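Local structure of ThiJ/pfpI family protein (Bacillus anthracis, 3EFE) at residues D[7-12]-D[74-79]; D[125-130]-D[158-163]; D[172-177]-D[190-195]. The protein has no established function but belongs to the DJ-1/PfpI family, whose members include chaperones and enzymes that often use a nucleophilic cysteine. All coordinates share one frame; numbering follows the deposited sequence.

Contact 1. Residues D[7-12]-D[74-79]; sequences KAFLYV and SKDLLI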
ATOM      1  N   LYS D   7      -6.113  16.403 -12.824  1.00 48.05           N
ATOM      2  CA  LYS D   7      -4.898  16.132 -12.020  1.00 47.11           C
ATOM      3  C   LYS D   7      -5.223  15.361 -10.750  1.00 44.56           C
ATOM      4  O   LYS D   7      -6.340  15.374 -10.307  1.00 44.55           O
ATOM      5  CB  LYS D   7      -4.163  17.429 -11.718  1.00 48.07           C
ATOM      6  CG  LYS D   7      -4.100  18.296 -12.981  1.00 48.87           C
ATOM      7  CD  LYS D   7      -2.945  19.252 -12.988  1.00 50.41           C
ATOM      8  CE  LYS D   7      -2.837  19.923 -14.357  1.00 53.33           C
ATOM      9  NZ  LYS D   7      -4.090  20.724 -14.706  1.00 57.52           N
ATOM     10  N   ALA D   8      -4.255  14.615 -10.251  1.00 42.06           N
ATOM     11  CA  ALA D   8      -4.360  13.884  -9.019  1.00 40.65           C
ATOM     12  C   ALA D   8      -3.147  14.251  -8.213  1.00 38.08           C
ATOM     13  O   ALA D   8      -2.058  14.179  -8.681  1.00 35.89           O
ATOM     14  CB  ALA D   8      -4.444  12.387  -9.240  1.00 39.83           C
ATOM     15  N   PHE D   9      -3.403  14.735  -7.011  1.00 37.71           N
ATOM     16  CA  PHE D   9      -2.354  15.106  -6.044  1.00 37.61           C
ATOM     17  C   PHE D   9      -2.332  14.163  -4.875  1.00 36.78           C
ATOM     18  O   PHE D   9      -3.377  13.810  -4.362  1.00 35.40           O
ATOM     19  CB  PHE D   9      -2.588  16.523  -5.539  1.00 37.37           C
ATOM     20  CG  PHE D   9      -2.466  17.555  -6.626  1.00 36.45           C
ATOM     21  CD1 PHE D   9      -1.220  17.879  -7.147  1.00 35.07           C
ATOM     22  CD2 PHE D   9      -3.573  18.170  -7.122  1.00 40.34           C
ATOM     23  CE1 PHE D   9      -1.074  18.807  -8.107  1.00 36.61           C
ATOM     24  CE2 PHE D   9      -3.450  19.136  -8.159  1.00 39.50           C
ATOM     25  CZ  PHE D   9      -2.160  19.432  -8.636  1.00 38.69           C
ATOM     26  N   LEU D  10      -1.139  13.726  -4.467  1.00 37.38           N
ATOM     27  CA  LEU D  10      -1.018  13.052  -3.191  1.00 37.22           C
ATOM     28  C   LEU D  10      -0.180  13.920  -2.290  1.00 38.40           C
ATOM     29  O   LEU D  10       1.019  14.143  -2.512  1.00 40.22           O
ATOM     30  CB  LEU D  10      -0.373  11.679  -3.388  1.00 36.55           C
ATOM     31  CG  LEU D  10      -0.061  10.872  -2.124  1.00 36.71           C
ATOM     32  CD1 LEU D  10      -1.361  10.301  -1.483  1.00 34.38           C
ATOM     33  CD2 LEU D  10       1.062   9.848  -2.375  1.00 34.00           C
ATOM     34  N   TYR D  11      -0.767  14.366  -1.210  1.00 41.24           N
ATOM     35  CA  TYR D  11       0.023  15.029  -0.146  1.00 40.24           C
ATOM     36  C   TYR D  11       0.974  14.070   0.550  1.00 39.39           C
ATOM     37  O   TYR D  11       0.545  13.051   1.144  1.00 39.59           O
ATOM     38  CB  TYR D  11      -0.933  15.736   0.812  1.00 43.20           C
ATOM     39  CG  TYR D  11      -0.259  16.553   1.890  1.00 44.85           C
ATOM     40  CD1 TYR D  11       0.562  17.643   1.575  1.00 47.81           C
ATOM     41  CD2 TYR D  11      -0.472  16.252   3.231  1.00 46.47           C
ATOM     42  CE1 TYR D  11       1.170  18.392   2.600  1.00 47.80           C
ATOM     43  CE2 TYR D  11       0.090  16.993   4.227  1.00 47.15           C
ATOM     44  CZ  TYR D  11       0.934  18.053   3.913  1.00 47.75           C
ATOM     45  OH  TYR D  11       1.521  18.755   4.960  1.00 50.36           O
ATOM     46  N   VAL D  12       2.263  14.395   0.464  1.00 38.42           N
ATOM     47  CA  VAL D  12       3.360  13.582   1.047  1.00 38.13           C
ATOM     48  C   VAL D  12       4.020  14.291   2.248  1.00 38.10           C
ATOM     49  O   VAL D  12       4.332  15.478   2.182  1.00 37.79           O
ATOM     50  CB  VAL D  12       4.432  13.080  -0.084  1.00 37.66           C
ATOM     51  CG1 VAL D  12       3.698  12.232  -1.130  1.00 33.34           C
ATOM     52  CG2 VAL D  12       5.165  14.203  -0.718  1.00 32.71           C
ATOM     53  N   SER D  74     -11.540  22.792  -9.812  1.00 52.22           N
ATOM     54  CA  SER D  74     -12.771  22.050  -9.710  1.00 51.08           C
ATOM     55  C   SER D  74     -12.402  20.737 -10.325  1.00 50.26           C
ATOM     56  O   SER D  74     -11.669  20.684 -11.317  1.00 50.86           O
ATOM     57  CB  SER D  74     -13.934  22.722 -10.471  1.00 51.45           C
ATOM     58  OG  SER D  74     -15.237  22.289  -9.987  1.00 52.33           O
ATOM     59  N   LYS D  75     -12.870  19.673  -9.705  1.00 49.32           N
ATOM     60  CA  LYS D  75     -12.621  18.304 -10.161  1.00 48.24           C
ATOM     61  C   LYS D  75     -11.157  17.765 -10.175  1.00 47.51           C
ATOM     62  O   LYS D  75     -10.961  16.628 -10.649  1.00 47.63           O
ATOM     63  CB  LYS D  75     -13.229  18.081 -11.513  1.00 48.74           C
ATOM     64  CG  LYS D  75     -14.613  18.657 -11.730  1.00 51.22           C
ATOM     65  CD  LYS D  75     -15.632  18.467 -10.594  1.00 53.37           C
ATOM     66  CE  LYS D  75     -17.016  19.170 -10.951  1.00 54.30           C
ATOM     67  NZ  LYS D  75     -16.908  20.596 -11.549  1.00 54.33           N
ATOM     68  N   ASP D  76     -10.155  18.509  -9.651  1.00 44.99           N
ATOM     69  CA  ASP D  76      -8.826  17.912  -9.415  1.00 43.13           C
ATOM     70  C   ASP D  76      -9.063  16.864  -8.341  1.00 41.52           C
ATOM     71  O   ASP D  76     -10.124  16.829  -7.739  1.00 42.00           O
ATOM     72  CB  ASP D  76      -7.765  18.955  -8.988  1.00 43.33           C
ATOM     73  CG  ASP D  76      -7.146  19.758 -10.213  1.00 44.08           C
ATOM     74  OD1 ASP D  76      -7.314  19.256 -11.352  1.00 46.72           O
ATOM     75  OD2 ASP D  76      -6.477  20.836 -10.036  1.00 40.60           O
ATOM     76  N   LEU D  77      -8.105  15.986  -8.132  1.00 40.15           N
ATOM     77  CA  LEU D  77      -8.150  15.022  -7.002  1.00 39.15           C
ATOM     78  C   LEU D  77      -7.017  15.316  -6.044  1.00 37.42           C
ATOM     79  O   LEU D  77      -5.845  15.394  -6.468  1.00 37.15           O
ATOM     80  CB  LEU D  77      -8.115  13.522  -7.456  1.00 39.14           C
ATOM     81  CG  LEU D  77      -7.969  12.404  -6.340  1.00 39.09           C
ATOM     82  CD1 LEU D  77      -9.253  12.189  -5.457  1.00 32.67           C
ATOM     83  CD2 LEU D  77      -7.498  11.059  -7.015  1.00 36.95           C
ATOM     84  N   LEU D  78      -7.374  15.461  -4.765  1.00 36.37           N
ATOM     85  CA  LEU D  78      -6.383  15.562  -3.659  1.00 35.77           C
ATOM     86  C   LEU D  78      -6.522  14.431  -2.645  1.00 35.20           C
ATOM     87  O   LEU D  78      -7.498  14.368  -1.954  1.00 34.07           O
ATOM     88  CB  LEU D  78      -6.513  16.880  -2.910  1.00 35.21           C
ATOM     89  CG  LEU D  78      -5.524  17.155  -1.764  1.00 34.72           C
ATOM     90  CD1 LEU D  78      -4.062  17.199  -2.204  1.00 26.75           C
ATOM     91  CD2 LEU D  78      -5.948  18.452  -1.016  1.00 34.51           C
ATOM     92  N   ILE D  79      -5.514  13.532  -2.612  1.00 35.34           N
ATOM     93  CA  ILE D  79      -5.418  12.423  -1.646  1.00 35.12           C
ATOM     94  C   ILE D  79      -4.681  12.845  -0.309  1.00 34.94           C
ATOM     95  O   ILE D  79      -3.502  13.302  -0.298  1.00 33.33           O
ATOM     96  CB  ILE D  79      -4.712  11.154  -2.255  1.00 34.23           C
ATOM     97  CG1 ILE D  79      -5.387  10.756  -3.551  1.00 35.74           C
ATOM     98  CG2 ILE D  79      -4.686   9.957  -1.246  1.00 32.64           C
ATOM     99  CD1 ILE D  79      -4.493   9.985  -4.561  1.00 32.62           C
TER

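Contact 2. Residues D[125-130]-D[158-163]; sequences DTRKHT and DANLVT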
ATOM      1  N   ASP D 125     -18.632  19.026   9.417  1.00 48.84           N
ATOM      2  CA  ASP D 125     -19.748  19.434  10.264  1.00 49.73           C
ATOM      3  C   ASP D 125     -21.026  19.235   9.552  1.00 50.94           C
ATOM      4  O   ASP D 125     -21.999  18.955  10.222  1.00 51.72           O
ATOM      5  CB  ASP D 125     -19.635  20.906  10.692  1.00 50.07           C
ATOM      6  CG  ASP D 125     -18.672  21.098  11.834  1.00 48.18           C
ATOM      7  OD1 ASP D 125     -18.076  20.084  12.242  1.00 46.99           O
ATOM      8  OD2 ASP D 125     -18.493  22.241  12.320  1.00 49.18           O
ATOM      9  N   THR D 126     -21.034  19.346   8.205  1.00 51.82           N
ATOM     10  CA  THR D 126     -22.274  19.172   7.449  1.00 52.53           C
ATOM     11  C   THR D 126     -22.096  18.297   6.198  1.00 53.95           C
ATOM     12  O   THR D 126     -22.890  18.387   5.243  1.00 54.83           O
ATOM     13  CB  THR D 126     -22.961  20.541   7.134  1.00 52.60           C
ATOM     14  OG1 THR D 126     -21.964  21.531   6.818  1.00 53.23           O
ATOM     15  CG2 THR D 126     -23.809  21.043   8.371  1.00 51.71           C
ATOM     16  N   ARG D 127     -21.080  17.421   6.220  1.00 53.88           N
ATOM     17  CA  ARG D 127     -20.942  16.390   5.170  1.00 53.39           C
ATOM     18  C   ARG D 127     -20.998  14.983   5.779  1.00 52.46           C
ATOM     19  O   ARG D 127     -20.519  14.796   6.898  1.00 51.95           O
ATOM     20  CB  ARG D 127     -19.633  16.598   4.437  1.00 53.09           C
ATOM     21  CG  ARG D 127     -19.489  17.946   3.866  1.00 53.83           C
ATOM     22  CD  ARG D 127     -18.115  18.147   3.340  1.00 57.44           C
ATOM     23  NE  ARG D 127     -18.154  18.874   2.076  1.00 62.38           N
ATOM     24  CZ  ARG D 127     -17.719  20.123   1.908  1.00 64.76           C
ATOM     25  NH1 ARG D 127     -17.866  20.667   0.682  1.00 64.28           N
ATOM     26  NH2 ARG D 127     -17.143  20.820   2.927  1.00 63.67           N
ATOM     27  N   LYS D 128     -21.584  14.013   5.072  1.00 51.16           N
ATOM     28  CA  LYS D 128     -21.505  12.618   5.515  1.00 51.00           C
ATOM     29  C   LYS D 128     -20.021  12.217   5.526  1.00 50.14           C
ATOM     30  O   LYS D 128     -19.229  12.613   4.669  1.00 50.12           O
ATOM     31  CB  LYS D 128     -22.267  11.646   4.613  1.00 51.24           C
ATOM     32  CG  LYS D 128     -23.783  11.943   4.354  1.00 52.92           C
ATOM     33  CD  LYS D 128     -24.307  11.695   2.851  1.00 53.61           C
ATOM     34  CE  LYS D 128     -23.676  10.499   2.027  1.00 55.62           C
ATOM     35  NZ  LYS D 128     -23.764   9.129   2.675  1.00 57.52           N
ATOM     36  N   HIS D 129     -19.626  11.454   6.533  1.00 49.54           N
ATOM     37  CA  HIS D 129     -18.233  11.092   6.683  1.00 47.95           C
ATOM     38  C   HIS D 129     -18.108   9.942   7.649  1.00 46.34           C
ATOM     39  O   HIS D 129     -19.027   9.630   8.421  1.00 46.41           O
ATOM     40  CB  HIS D 129     -17.446  12.262   7.191  1.00 47.77           C
ATOM     41  CG  HIS D 129     -17.929  12.770   8.513  1.00 49.37           C
ATOM     42  ND1 HIS D 129     -17.417  12.325   9.717  1.00 48.24           N
ATOM     43  CD2 HIS D 129     -18.904  13.655   8.820  1.00 46.69           C
ATOM     44  CE1 HIS D 129     -18.044  12.941  10.699  1.00 48.25           C
ATOM     45  NE2 HIS D 129     -18.950  13.750  10.184  1.00 46.96           N
ATOM     46  N   THR D 130     -16.957   9.300   7.579  1.00 44.43           N
ATOM     47  CA  THR D 130     -16.532   8.370   8.595  1.00 43.48           C
ATOM     48  C   THR D 130     -15.104   8.731   9.100  1.00 43.11           C
ATOM     49  O   THR D 130     -14.508   9.733   8.718  1.00 43.28           O
ATOM     50  CB  THR D 130     -16.705   6.953   8.081  1.00 43.57           C
ATOM     51  OG1 THR D 130     -16.735   6.064   9.182  1.00 41.82           O
ATOM     52  CG2 THR D 130     -15.617   6.543   7.066  1.00 42.77           C
ATOM     53  N   ASP D 158     -19.603  11.686  -0.241  1.00 45.42           N
ATOM     54  CA  ASP D 158     -20.544  12.805  -0.204  1.00 44.89           C
ATOM     55  C   ASP D 158     -20.096  13.959  -1.101  1.00 44.50           C
ATOM     56  O   ASP D 158     -19.197  14.726  -0.740  1.00 44.30           O
ATOM     57  CB  ASP D 158     -20.714  13.368   1.219  1.00 45.52           C
ATOM     58  CG  ASP D 158     -21.891  14.357   1.324  1.00 48.05           C
ATOM     59  OD1 ASP D 158     -22.878  14.226   0.494  1.00 54.43           O
ATOM     60  OD2 ASP D 158     -21.848  15.253   2.219  1.00 50.72           O
ATOM     61  N   ALA D 159     -20.799  14.137  -2.226  1.00 43.91           N
ATOM     62  CA  ALA D 159     -20.450  15.175  -3.184  1.00 42.95           C
ATOM     63  C   ALA D 159     -18.949  14.922  -3.407  1.00 42.39           C
ATOM     64  O   ALA D 159     -18.595  13.791  -3.711  1.00 41.92           O
ATOM     65  CB  ALA D 159     -20.770  16.623  -2.649  1.00 41.94           C
ATOM     66  N   ASN D 160     -18.094  15.929  -3.184  1.00 41.57           N
ATOM     67  CA  ASN D 160     -16.692  15.900  -3.616  1.00 41.08           C
ATOM     68  C   ASN D 160     -15.724  15.601  -2.458  1.00 40.53           C
ATOM     69  O   ASN D 160     -14.568  16.042  -2.476  1.00 39.78           O
ATOM     70  CB  ASN D 160     -16.323  17.246  -4.269  1.00 40.85           C
ATOM     71  CG  ASN D 160     -16.370  18.426  -3.273  1.00 42.21           C
ATOM     72  OD1 ASN D 160     -17.335  18.564  -2.496  1.00 38.25           O
ATOM     73  ND2 ASN D 160     -15.328  19.267  -3.290  1.00 40.61           N
ATOM     74  N   LEU D 161     -16.227  14.890  -1.438  1.00 39.78           N
ATOM     75  CA  LEU D 161     -15.416  14.442  -0.311  1.00 39.31           C
ATOM     76  C   LEU D 161     -15.569  12.928  -0.133  1.00 39.40           C
ATOM     77  O   LEU D 161     -16.680  12.394  -0.102  1.00 39.21           O
ATOM     78  CB  LEU D 161     -15.836  15.143   0.972  1.00 40.12           C
ATOM     79  CG  LEU D 161     -15.149  14.648   2.255  1.00 38.95           C
ATOM     80  CD1 LEU D 161     -13.760  15.309   2.444  1.00 35.24           C
ATOM     81  CD2 LEU D 161     -16.058  14.891   3.446  1.00 37.47           C
ATOM     82  N   VAL D 162     -14.437  12.239  -0.026  1.00 38.82           N
ATOM     83  CA  VAL D 162     -14.425  10.832   0.374  1.00 37.63           C
ATOM     84  C   VAL D 162     -13.577  10.737   1.660  1.00 36.23           C
ATOM     85  O   VAL D 162     -12.474  11.259   1.729  1.00 35.88           O
ATOM     86  CB  VAL D 162     -13.888   9.892  -0.784  1.00 37.64           C
ATOM     87  CG1 VAL D 162     -13.904   8.473  -0.350  1.00 35.69           C
ATOM     88  CG2 VAL D 162     -14.735  10.068  -2.051  1.00 38.91           C
ATOM     89  N   THR D 163     -14.141  10.119   2.689  1.00 35.92           N
ATOM     90  CA  THR D 163     -13.419   9.795   3.946  1.00 35.12           C
ATOM     91  C   THR D 163     -13.448   8.263   4.177  1.00 34.72           C
ATOM     92  O   THR D 163     -14.348   7.543   3.718  1.00 34.53           O
ATOM     93  CB  THR D 163     -14.022  10.483   5.133  1.00 33.99           C
ATOM     94  OG1 THR D 163     -15.431  10.283   5.078  1.00 33.76           O
ATOM     95  CG2 THR D 163     -13.660  11.962   5.152  1.00 33.21           C
TER
HETATM   96  O   HOH W   1     -17.007  11.572   3.245  1.00 34.69           O

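Contact 3. Residues D[172-177]-D[190-195]; sequences FAMEVL and SWYNLN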
ATOM      1  N   PHE D 172     -11.732   2.661   0.369  1.00 31.13           N
ATOM      2  CA  PHE D 172     -11.281   4.020   0.100  1.00 31.65           C
ATOM      3  C   PHE D 172     -10.988   4.206  -1.390  1.00 32.16           C
ATOM      4  O   PHE D 172     -11.489   5.139  -2.007  1.00 33.68           O
ATOM      5  CB  PHE D 172     -10.076   4.343   0.964  1.00 30.23           C
ATOM      6  CG  PHE D 172      -9.493   5.761   0.782  1.00 30.21           C
ATOM      7  CD1 PHE D 172     -10.264   6.901   1.051  1.00 28.59           C
ATOM      8  CD2 PHE D 172      -8.185   5.939   0.373  1.00 27.88           C
ATOM      9  CE1 PHE D 172      -9.713   8.152   0.938  1.00 28.44           C
ATOM     10  CE2 PHE D 172      -7.648   7.213   0.209  1.00 28.81           C
ATOM     11  CZ  PHE D 172      -8.387   8.313   0.565  1.00 28.25           C
ATOM     12  N   ALA D 173     -10.205   3.312  -1.957  1.00 33.66           N
ATOM     13  CA  ALA D 173      -9.744   3.394  -3.372  1.00 34.03           C
ATOM     14  C   ALA D 173     -10.930   3.242  -4.318  1.00 35.21           C
ATOM     15  O   ALA D 173     -11.056   3.948  -5.299  1.00 34.80           O
ATOM     16  CB  ALA D 173      -8.662   2.319  -3.657  1.00 32.58           C
ATOM     17  N   MET D 174     -11.824   2.333  -3.963  1.00 36.71           N
ATOM     18  CA  MET D 174     -13.021   2.079  -4.709  1.00 36.23           C
ATOM     19  C   MET D 174     -13.925   3.272  -4.791  1.00 36.15           C
ATOM     20  O   MET D 174     -14.446   3.572  -5.841  1.00 36.19           O
ATOM     21  CB  MET D 174     -13.762   0.872  -4.110  1.00 35.76           C
ATOM     22  CG  MET D 174     -14.846   0.279  -5.061  1.00 39.04           C
ATOM     23  SD  MET D 174     -16.470   0.485  -4.396  1.00 41.50           S
ATOM     24  CE  MET D 174     -16.704   2.218  -4.322  1.00 39.91           C
ATOM     25  N   GLU D 175     -14.144   3.948  -3.675  1.00 36.41           N
ATOM     26  CA  GLU D 175     -14.990   5.133  -3.635  1.00 36.13           C
ATOM     27  C   GLU D 175     -14.367   6.284  -4.378  1.00 35.11           C
ATOM     28  O   GLU D 175     -15.082   6.996  -5.047  1.00 36.30           O
ATOM     29  CB  GLU D 175     -15.283   5.587  -2.138  1.00 38.21           C
ATOM     30  CG  GLU D 175     -16.140   4.608  -1.261  1.00 38.60           C
ATOM     31  CD  GLU D 175     -17.558   4.437  -1.768  1.00 43.49           C
ATOM     32  OE1 GLU D 175     -17.957   5.190  -2.695  1.00 47.31           O
ATOM     33  OE2 GLU D 175     -18.263   3.517  -1.267  1.00 46.55           O
ATOM     34  N   VAL D 176     -13.056   6.501  -4.270  1.00 34.45           N
ATOM     35  CA  VAL D 176     -12.419   7.590  -5.032  1.00 33.99           C
ATOM     36  C   VAL D 176     -12.539   7.315  -6.502  1.00 34.67           C
ATOM     37  O   VAL D 176     -12.919   8.195  -7.280  1.00 35.87           O
ATOM     38  CB  VAL D 176     -10.929   7.815  -4.674  1.00 33.22           C
ATOM     39  CG1 VAL D 176     -10.297   8.906  -5.555  1.00 29.27           C
ATOM     40  CG2 VAL D 176     -10.832   8.194  -3.266  1.00 27.86           C
ATOM     41  N   LEU D 177     -12.279   6.066  -6.864  1.00 35.23           N
ATOM     42  CA  LEU D 177     -12.221   5.633  -8.267  1.00 35.72           C
ATOM     43  C   LEU D 177     -13.568   5.856  -8.947  1.00 37.18           C
ATOM     44  O   LEU D 177     -13.624   6.323 -10.073  1.00 38.82           O
ATOM     45  CB  LEU D 177     -11.793   4.163  -8.354  1.00 34.90           C
ATOM     46  CG  LEU D 177     -10.346   3.745  -8.739  1.00 34.73           C
ATOM     47  CD1 LEU D 177      -9.307   4.854  -8.971  1.00 30.20           C
ATOM     48  CD2 LEU D 177      -9.811   2.654  -7.862  1.00 32.64           C
ATOM     49  N   SER D 190     -15.713  -5.821 -10.173  1.00 33.76           N
ATOM     50  CA  SER D 190     -14.878  -6.991 -10.300  1.00 33.98           C
ATOM     51  C   SER D 190     -13.454  -6.764  -9.732  1.00 32.87           C
ATOM     52  O   SER D 190     -12.871  -7.682  -9.145  1.00 32.44           O
ATOM     53  CB  SER D 190     -14.838  -7.413 -11.774  1.00 33.86           C
ATOM     54  OG  SER D 190     -14.324  -6.352 -12.564  1.00 35.65           O
ATOM     55  N   TRP D 191     -12.911  -5.560  -9.935  1.00 32.81           N
ATOM     56  CA  TRP D 191     -11.642  -5.132  -9.344  1.00 33.57           C
ATOM     57  C   TRP D 191     -11.757  -5.184  -7.791  1.00 33.22           C
ATOM     58  O   TRP D 191     -10.973  -5.784  -7.105  1.00 32.04           O
ATOM     59  CB  TRP D 191     -11.280  -3.711  -9.785  1.00 33.64           C
ATOM     60  CG  TRP D 191     -10.054  -3.221  -9.156  1.00 34.57           C
ATOM     61  CD1 TRP D 191      -8.783  -3.504  -9.536  1.00 36.50           C
ATOM     62  CD2 TRP D 191      -9.928  -2.396  -7.986  1.00 37.79           C
ATOM     63  NE1 TRP D 191      -7.885  -2.923  -8.702  1.00 34.41           N
ATOM     64  CE2 TRP D 191      -8.551  -2.207  -7.757  1.00 35.21           C
ATOM     65  CE3 TRP D 191     -10.842  -1.801  -7.108  1.00 36.14           C
ATOM     66  CZ2 TRP D 191      -8.058  -1.449  -6.682  1.00 36.79           C
ATOM     67  CZ3 TRP D 191     -10.359  -1.048  -6.071  1.00 35.38           C
ATOM     68  CH2 TRP D 191      -8.988  -0.870  -5.860  1.00 36.83           C
ATOM     69  N   TYR D 192     -12.810  -4.593  -7.270  1.00 34.15           N
ATOM     70  CA  TYR D 192     -13.063  -4.594  -5.843  1.00 33.86           C
ATOM     71  C   TYR D 192     -13.186  -6.000  -5.350  1.00 33.71           C
ATOM     72  O   TYR D 192     -12.556  -6.368  -4.386  1.00 34.19           O
ATOM     73  CB  TYR D 192     -14.340  -3.831  -5.486  1.00 34.49           C
ATOM     74  CG  TYR D 192     -14.615  -3.908  -3.997  1.00 35.14           C
ATOM     75  CD1 TYR D 192     -13.746  -3.325  -3.081  1.00 35.77           C
ATOM     76  CD2 TYR D 192     -15.701  -4.636  -3.503  1.00 36.11           C
ATOM     77  CE1 TYR D 192     -13.976  -3.430  -1.732  1.00 36.31           C
ATOM     78  CE2 TYR D 192     -15.931  -4.743  -2.138  1.00 34.78           C
ATOM     79  CZ  TYR D 192     -15.071  -4.147  -1.273  1.00 35.50           C
ATOM     80  OH  TYR D 192     -15.339  -4.222   0.054  1.00 35.92           O
ATOM     81  N   ASN D 193     -14.004  -6.794  -6.009  1.00 33.93           N
ATOM     82  CA  ASN D 193     -14.240  -8.188  -5.572  1.00 33.66           C
ATOM     83  C   ASN D 193     -13.049  -9.107  -5.651  1.00 32.36           C
ATOM     84  O   ASN D 193     -12.917  -9.981  -4.818  1.00 33.23           O
ATOM     85  CB  ASN D 193     -15.412  -8.837  -6.321  1.00 33.16           C
ATOM     86  CG  ASN D 193     -16.787  -8.297  -5.910  1.00 35.77           C
ATOM     87  OD1 ASN D 193     -17.005  -7.814  -4.812  1.00 41.34           O
ATOM     88  ND2 ASN D 193     -17.735  -8.433  -6.816  1.00 40.95           N
ATOM     89  N   LEU D 194     -12.202  -8.936  -6.656  1.00 32.91           N
ATOM     90  CA  LEU D 194     -10.980  -9.752  -6.822  1.00 32.90           C
ATOM     91  C   LEU D 194     -10.030  -9.476  -5.644  1.00 34.06           C
ATOM     92  O   LEU D 194      -9.564 -10.386  -4.973  1.00 33.92           O
ATOM     93  CB  LEU D 194     -10.281  -9.436  -8.147  1.00 32.15           C
ATOM     94  CG  LEU D 194      -8.919 -10.065  -8.430  1.00 30.98           C
ATOM     95  CD1 LEU D 194      -9.011 -11.594  -8.540  1.00 24.23           C
ATOM     96  CD2 LEU D 194      -8.248  -9.387  -9.652  1.00 27.72           C
ATOM     97  N   ASN D 195      -9.764  -8.204  -5.409  1.00 34.61           N
ATOM     98  CA  ASN D 195      -8.897  -7.806  -4.348  1.00 35.39           C
ATOM     99  C   ASN D 195      -9.417  -8.201  -2.957  1.00 35.73           C
ATOM    100  O   ASN D 195      -8.661  -8.627  -2.131  1.00 37.20           O
ATOM    101  CB  ASN D 195      -8.607  -6.291  -4.462  1.00 36.66           C
ATOM    102  CG  ASN D 195      -7.613  -5.968  -5.554  1.00 36.40           C
ATOM    103  OD1 ASN D 195      -6.428  -6.118  -5.349  1.00 42.28           O
ATOM    104  ND2 ASN D 195      -8.080  -5.535  -6.711  1.00 37.29           N
TER

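Contact 1. Residues D[7-12]-D[74-79]
F9 bonds to the neighbouring strand through both its own N-H and its own C=O: the N-H goes to L77 O (2.6 Å), while the carbonyl receives I79 N at 2.8 Å over an almost straight bond (174°). L77 N bonding to K7 O and Y11 N bonding to I79 O extend this ladder in the two directions, so 8-11 and 77-79 run parallel with a gentle twist of 19° between them. CA-H...O contacts from A8 to L77 O and from L78 to F9 O sit between these bonds. The packing is tight on the face that carries A8, L10, L77 and I79. There L10 CD1 presses on I79 CG2 at 3.4 Å, closer than usual carbon contact, and A8 CB meets L77 CD2. On the reverse face L78 CD1 touches F9 CB at 3.7 Å.

Toward K7 and D76 the grip slackens. These two side chains lie side by side and point the same way, yet OD1 of D76 takes only a weak bond from K7 N (3.4 Å), and K7 NZ stays 4.9 Å from D76 OD1, too far for a salt bridge although the opposite charges may still attract. A chi1 of -64° puts F9 CG beside the backbone N; the edge of the ring meets the carboxylate, CE2 lying 3.9 Å from D76 OD2. K7 is exposed, whereas D76 is buried.

The pair forms the middle of the mostly parallel, mixed sheet of a DJ-1/PfpI fold. Strand 43-47 bonds to the far edge of 8-11 through I44 and V46; helix 18-30 packs Y21, L24, I25 and L28 on the L10, L77 and I79 face, and helix 92-104 places I94 and I98 against Y11 and L78.

Contact 2. Residues D[125-130]-D[158-163]
K128 and D158 meet where a loop passes a hairpin: the amide of K128 donates to D158 OD2 at 3.1 Å, reaching it from above the carboxylate plane (52° out of it). The same oxygen lies against CA and CB of R127. A second bond joins T130 N to T163 OG1, also 3.1 Å, and is nearly straight at 164°. The threonine hydroxyl can meet this amide because OG1 sits between the backbone N and the carbonyl carbon (chi1 48°), which also sets it beside CA and CB of H129. A water links the K128 carbonyl to the T163 hydroxyl, donating to K128 O at 2.8 Å and lying 2.7 Å from T163 OG1.

Around these bonds the aliphatic parts fill in. R127 CD rests on L161 CD2 at 3.9 Å, and K128 CD runs across the D158 side chain, 3.7 Å from OD1. Neither basic group pairs with the aspartate: R127 NE is 5.2 Å from D158 OD2, and K128 NZ instead makes a salt bridge with E151.

D158 is placed by a type II' turn from D158 to L161, and T163 by the strand that follows. The ends of the turn bond reciprocally through D158 N to L161 O and L161 N to D158 O. This is a tight two-residue beta hairpin with A159 and N160 at its corner. N160 ND2 secures that corner to T106 O and L102 O, while E151 O takes the T130 hydroxyl and G146 O the imidazole NE2 of H129.

The hairpin joins antiparallel strands 155-158 and 161-164, the latter bonded in parallel to strand 107-111 through V108 and A110. Helix 113-119 packs T115 against T163 and L118 against L161, on the side of the strand that the loop also meets.

Contact 3. Residues D[172-177]-D[190-195]
An antiparallel helix pair, M174 facing Y192 and A173 with L177 facing W191, joins helix 169-179 to helix 185-197. The axes come within 10.7 Å at 174°, a wide spacing filled chiefly by W191 and M174, with Y192 beside them. W191 CG is anti to the backbone N (chi1 177°), and the six-membered ring meets the other helix through CH2 and CZ3. A173 CB lies at the ring edge, 3.9 Å from CH2, whereas L177 CD2 sits over one face, 4.1 Å from the same atom. N195 ND2 lies over the opposite face, 3.3 Å above the plane and offset toward the rim, and donates to W191 O at 2.9 Å; the indole is thus held between a leucine methyl and an amide of its own helix. Beside it M174 CG touches Y192 CB at 4.2 Å, and SD stands 5.1 Å from the ring centroid, 23° off the normal, a Met-aromatic contact. Y192 OH bonds to E171, about one turn before M174, and W191 NE1 bonds weakly to E27 of helix 18-30. Helix 185-197 thus packs on helix 169-179, itself a flanking helix of the central sheet in this DJ-1/PfpI alpha/beta fold.

Contacts 1 and 2 both reach the same mixed sheet, with centres 16 Å apart and nearest atoms about 6 Å apart. Helix 169-179 of contact 3 covers one face of this sheet and touches both: V176 CG1 packs 3.4 Å from L77 CD1, and E175 CB lies 3.7 Å from V162 CG1. Helix 185-197 adds a further layer outside it. Contact 3 is centred 18 Å from contact 1 and 19 Å from contact 2. In relatives, the turn from the strand corresponding to 107-111 into the following helix bears the nucleophilic cysteine; here that strand lies between the strands of contacts 1 and 2.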